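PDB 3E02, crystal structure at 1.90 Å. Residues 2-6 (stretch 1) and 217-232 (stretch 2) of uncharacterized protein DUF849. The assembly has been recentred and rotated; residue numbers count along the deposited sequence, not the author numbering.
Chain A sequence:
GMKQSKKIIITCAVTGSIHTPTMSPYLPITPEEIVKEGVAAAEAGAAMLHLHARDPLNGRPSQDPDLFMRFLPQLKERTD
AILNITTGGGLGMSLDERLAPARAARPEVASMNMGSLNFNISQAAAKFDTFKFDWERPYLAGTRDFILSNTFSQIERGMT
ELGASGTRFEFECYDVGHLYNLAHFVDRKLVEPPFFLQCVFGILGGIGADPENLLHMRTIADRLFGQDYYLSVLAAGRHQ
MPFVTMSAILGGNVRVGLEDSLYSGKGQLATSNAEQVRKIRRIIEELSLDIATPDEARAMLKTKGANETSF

Stretch 1, residues 2-6: MKQSK
Stretch 2 (217-232) MRTIADRLFGQDYYLS

What holds Met-2, the residue that covers the most surface, in its place? This residue, a selenomethionine, lies against the end of a helix that runs through 217-225 and the turn that follows, and its backbone nitrogen is the focus of the polar contact. Met-2 N donates to Asp-222 OD1 at 2.8 Å and to Gly-226 O at 2.6 Å, with a weak third bond from Met-2 N to Gln-227 OE1 at 3.3 Å. Asp-222 (chi1 m, chi2 -12°) has its CA-to-CB bond sideways, but its carboxylate comes nearer to stretch 1. The same oxygen is used twice, since Tyr-229 OH donates to Asp-222 OD1 at 2.7 Å, so one acceptor ties the helix, the strand and Met-2 together.

How does the backbone of stretch 2 bring these acceptors together? The helix ends in a type II' turn from Phe-225 to Asp-228, closed by Asp-228 N bonding to Phe-225 O at 3.0 Å. Gly-226 leaves helical geometry with phi/psi 50/-120, a positive phi that favours glycine, and its carbonyl is left to accept from Met-2. Gln-227 (phi/psi -92/8) sets the register, its CA lying 4.8 Å from the CA of Met-2. Its side chain, with chi1 and chi2 both m and chi3 115°, reaches back so that Gln-227 OE1 is 3.0 Å from Met-2 O; these are two acceptors, and no hydrogen bond joins them.

Where does the Met-2 side chain go? It leaves sideways and extends with chi1 and chi2 both t before chi3 turns to p. Its beginning packs on Tyr-229, whose p rotamer (chi1 84°, chi2 -83°) brings the phenol near: Met-2 CB is 3.5 Å from Tyr-229 CZ and 3.4 Å from Tyr-229 OH. Farther out, Met-2 SE is 4.0 Å from Leu-231 CB (Leu-231 is t, p) and 3.7 Å from Arg-218 CD, while Met-2 CE lies at the edge of the Arg-218 guanidinium, near its plane. Arg-218 is t, t, p with chi4 166°.

How does Lys-3 carry the contact on to the strand? Stretch 1 has no regular structure, but Met-2 (psi 133°) and Lys-3 (phi/psi -80/123) are extended, and Lys-3 N donates to Tyr-229 O at 3.0 Å in a nearly straight bond of 170°. The Lys-3 side chain is modelled only to CB, which sits 4.0 Å from Tyr-230 CE1.

What does Tyr-230 add, and how does the contact close? Its CA-to-CB bond points away, yet with chi1 -75° (m) and chi2 -74° the ring comes nearer; Tyr-230 CD1 is 3.7 Å from Lys-3 O and 3.6 Å from Ser-5 OG, which lies at the ring edge. One water completes the join: it donates to Lys-3 O at 2.9 Å and accepts, at 3.0 Å each, from Ser-5 OG (chi1 m) and Leu-231 N.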

# COMPACT_ATOMS: atom_id res chain seq x y z
N MSE A 2 6.43 -14.09 5.12
CA MSE A 2 6.91 -14.89 3.95
C MSE A 2 8.30 -15.47 4.22
O MSE A 2 9.19 -14.74 4.64
CB MSE A 2 7.04 -13.98 2.72
CG MSE A 2 7.23 -14.71 1.39
SE MSE A 2 7.98 -13.55 0.03
CE MSE A 2 9.75 -13.24 0.86
N LYS A 3 8.47 -16.77 3.93
CA LYS A 3 9.79 -17.43 4.03
C LYS A 3 10.57 -17.07 2.75
O LYS A 3 10.08 -17.31 1.63
CB LYS A 3 9.66 -18.96 4.17
N GLN A 4 11.76 -16.47 2.92
CA GLN A 4 12.63 -16.07 1.80
C GLN A 4 13.10 -17.31 1.04
O GLN A 4 13.57 -18.28 1.66
CB GLN A 4 13.84 -15.26 2.29
N SER A 5 12.96 -17.27 -0.29
CA SER A 5 13.33 -18.40 -1.15
C SER A 5 14.80 -18.30 -1.55
O SER A 5 15.12 -17.71 -2.59
CB SER A 5 12.40 -18.45 -2.38
OG SER A 5 11.05 -18.51 -1.95
N LYS A 6 15.70 -18.86 -0.71
CA LYS A 6 17.15 -18.89 -0.99
C LYS A 6 17.42 -19.36 -2.42
O LYS A 6 18.28 -18.81 -3.11
CB LYS A 6 17.89 -19.79 0.00
CG LYS A 6 19.41 -19.86 -0.21
N MSE A 217 -1.11 -8.35 -1.92
CA MSE A 217 -1.33 -9.75 -1.56
C MSE A 217 -0.21 -10.30 -0.66
O MSE A 217 -0.49 -11.05 0.27
CB MSE A 217 -1.54 -10.61 -2.81
CG MSE A 217 -2.90 -10.37 -3.45
SE MSE A 217 -3.20 -11.51 -4.97
CE MSE A 217 -3.74 -13.09 -3.99
N ARG A 218 1.04 -9.89 -0.90
CA ARG A 218 2.15 -10.31 -0.03
C ARG A 218 1.96 -9.75 1.39
O ARG A 218 2.19 -10.46 2.38
CB ARG A 218 3.53 -9.94 -0.57
CG ARG A 218 4.59 -10.70 0.22
CD ARG A 218 5.96 -10.41 -0.10
NE ARG A 218 6.33 -9.01 0.06
CZ ARG A 218 7.59 -8.57 0.08
NH1 ARG A 218 8.60 -9.43 0.04
NH2 ARG A 218 7.82 -7.28 0.20
N THR A 219 1.53 -8.48 1.50
CA THR A 219 1.28 -7.84 2.80
C THR A 219 0.19 -8.56 3.60
O THR A 219 0.34 -8.81 4.80
CB THR A 219 0.91 -6.35 2.61
OG1 THR A 219 2.04 -5.70 2.01
CG2 THR A 219 0.59 -5.66 3.92
N ILE A 220 -0.89 -8.91 2.91
CA ILE A 220 -2.00 -9.64 3.52
C ILE A 220 -1.58 -11.06 3.91
O ILE A 220 -1.89 -11.50 5.02
CB ILE A 220 -3.25 -9.64 2.60
CG1 ILE A 220 -3.78 -8.20 2.42
CG2 ILE A 220 -4.35 -10.55 3.15
CD1 ILE A 220 -4.12 -7.44 3.73
N ALA A 221 -0.87 -11.75 3.01
CA ALA A 221 -0.36 -13.11 3.29
C ALA A 221 0.59 -13.10 4.50
O ALA A 221 0.52 -14.00 5.34
CB ALA A 221 0.33 -13.71 2.08
N ASP A 222 1.44 -12.08 4.60
CA ASP A 222 2.31 -11.93 5.78
C ASP A 222 1.50 -11.77 7.06
O ASP A 222 1.84 -12.36 8.09
CB ASP A 222 3.27 -10.75 5.66
CG ASP A 222 4.42 -10.99 4.68
OD1 ASP A 222 4.65 -12.12 4.24
OD2 ASP A 222 5.11 -10.01 4.35
N ARG A 223 0.43 -10.98 7.00
CA ARG A 223 -0.46 -10.78 8.14
C ARG A 223 -1.19 -12.06 8.55
O ARG A 223 -1.29 -12.35 9.73
CB ARG A 223 -1.47 -9.67 7.85
CG ARG A 223 -2.62 -9.56 8.84
CD ARG A 223 -3.29 -8.21 8.78
NE ARG A 223 -2.36 -7.17 9.22
CZ ARG A 223 -2.68 -5.90 9.47
NH1 ARG A 223 -3.94 -5.45 9.36
NH2 ARG A 223 -1.71 -5.07 9.86
N LEU A 224 -1.69 -12.80 7.57
CA LEU A 224 -2.43 -14.04 7.82
C LEU A 224 -1.56 -15.26 8.17
O LEU A 224 -1.96 -16.07 9.00
CB LEU A 224 -3.31 -14.38 6.60
CG LEU A 224 -4.43 -13.40 6.26
CD1 LEU A 224 -5.10 -13.71 4.88
CD2 LEU A 224 -5.48 -13.39 7.36
N PHE A 225 -0.40 -15.40 7.52
CA PHE A 225 0.47 -16.60 7.62
C PHE A 225 1.91 -16.42 8.08
O PHE A 225 2.62 -17.42 8.25
CB PHE A 225 0.53 -17.28 6.24
CG PHE A 225 -0.80 -17.42 5.58
CD1 PHE A 225 -1.76 -18.28 6.10
CD2 PHE A 225 -1.10 -16.70 4.42
CE1 PHE A 225 -3.00 -18.41 5.51
CE2 PHE A 225 -2.34 -16.83 3.82
CZ PHE A 225 -3.29 -17.69 4.36
N GLY A 226 2.36 -15.18 8.27
CA GLY A 226 3.72 -14.89 8.74
C GLY A 226 4.83 -15.61 7.97
O GLY A 226 4.92 -15.48 6.75
N GLN A 227 5.60 -16.42 8.69
CA GLN A 227 6.73 -17.18 8.12
C GLN A 227 6.39 -18.61 7.62
O GLN A 227 7.29 -19.37 7.22
CB GLN A 227 7.89 -17.20 9.13
CG GLN A 227 8.47 -15.81 9.39
CD GLN A 227 9.14 -15.22 8.14
OE1 GLN A 227 8.69 -14.20 7.59
NE2 GLN A 227 10.19 -15.89 7.66
N ASP A 228 5.09 -18.95 7.60
CA ASP A 228 4.64 -20.28 7.20
C ASP A 228 4.33 -20.46 5.71
O ASP A 228 3.81 -21.51 5.36
CB ASP A 228 3.40 -20.67 8.04
CG ASP A 228 3.71 -20.84 9.52
OD1 ASP A 228 4.87 -21.14 9.87
OD2 ASP A 228 2.78 -20.71 10.33
N TYR A 229 4.65 -19.48 4.85
CA TYR A 229 4.32 -19.62 3.42
C TYR A 229 5.44 -19.24 2.45
O TYR A 229 6.32 -18.45 2.78
CB TYR A 229 3.05 -18.82 3.08
CG TYR A 229 3.25 -17.35 2.80
CD1 TYR A 229 3.33 -16.42 3.84
CD2 TYR A 229 3.36 -16.87 1.48
CE1 TYR A 229 3.52 -15.07 3.59
CE2 TYR A 229 3.55 -15.53 1.22
CZ TYR A 229 3.63 -14.62 2.27
OH TYR A 229 3.82 -13.30 1.99
N TYR A 230 5.35 -19.81 1.24
CA TYR A 230 6.20 -19.42 0.11
C TYR A 230 5.29 -18.73 -0.88
O TYR A 230 4.17 -19.20 -1.11
CB TYR A 230 6.80 -20.62 -0.60
CG TYR A 230 7.91 -21.24 0.14
CD1 TYR A 230 9.17 -20.63 0.20
CD2 TYR A 230 7.74 -22.48 0.77
CE1 TYR A 230 10.21 -21.22 0.88
CE2 TYR A 230 8.78 -23.07 1.45
CZ TYR A 230 10.00 -22.45 1.50
OH TYR A 230 11.01 -23.06 2.19
N LEU A 231 5.78 -17.63 -1.44
CA LEU A 231 5.07 -16.87 -2.47
C LEU A 231 5.49 -17.42 -3.83
O LEU A 231 6.68 -17.69 -4.05
CB LEU A 231 5.45 -15.38 -2.42
CG LEU A 231 4.88 -14.42 -3.47
CD1 LEU A 231 3.36 -14.35 -3.36
CD2 LEU A 231 5.54 -13.05 -3.39
N SER A 232 4.51 -17.64 -4.71
CA SER A 232 4.76 -17.92 -6.12
C SER A 232 3.80 -17.02 -6.90
O SER A 232 2.74 -16.58 -6.38
CB SER A 232 4.61 -19.40 -6.46
OG SER A 232 5.05 -19.65 -7.80
O HOH W 1 8.68 -17.00 -0.85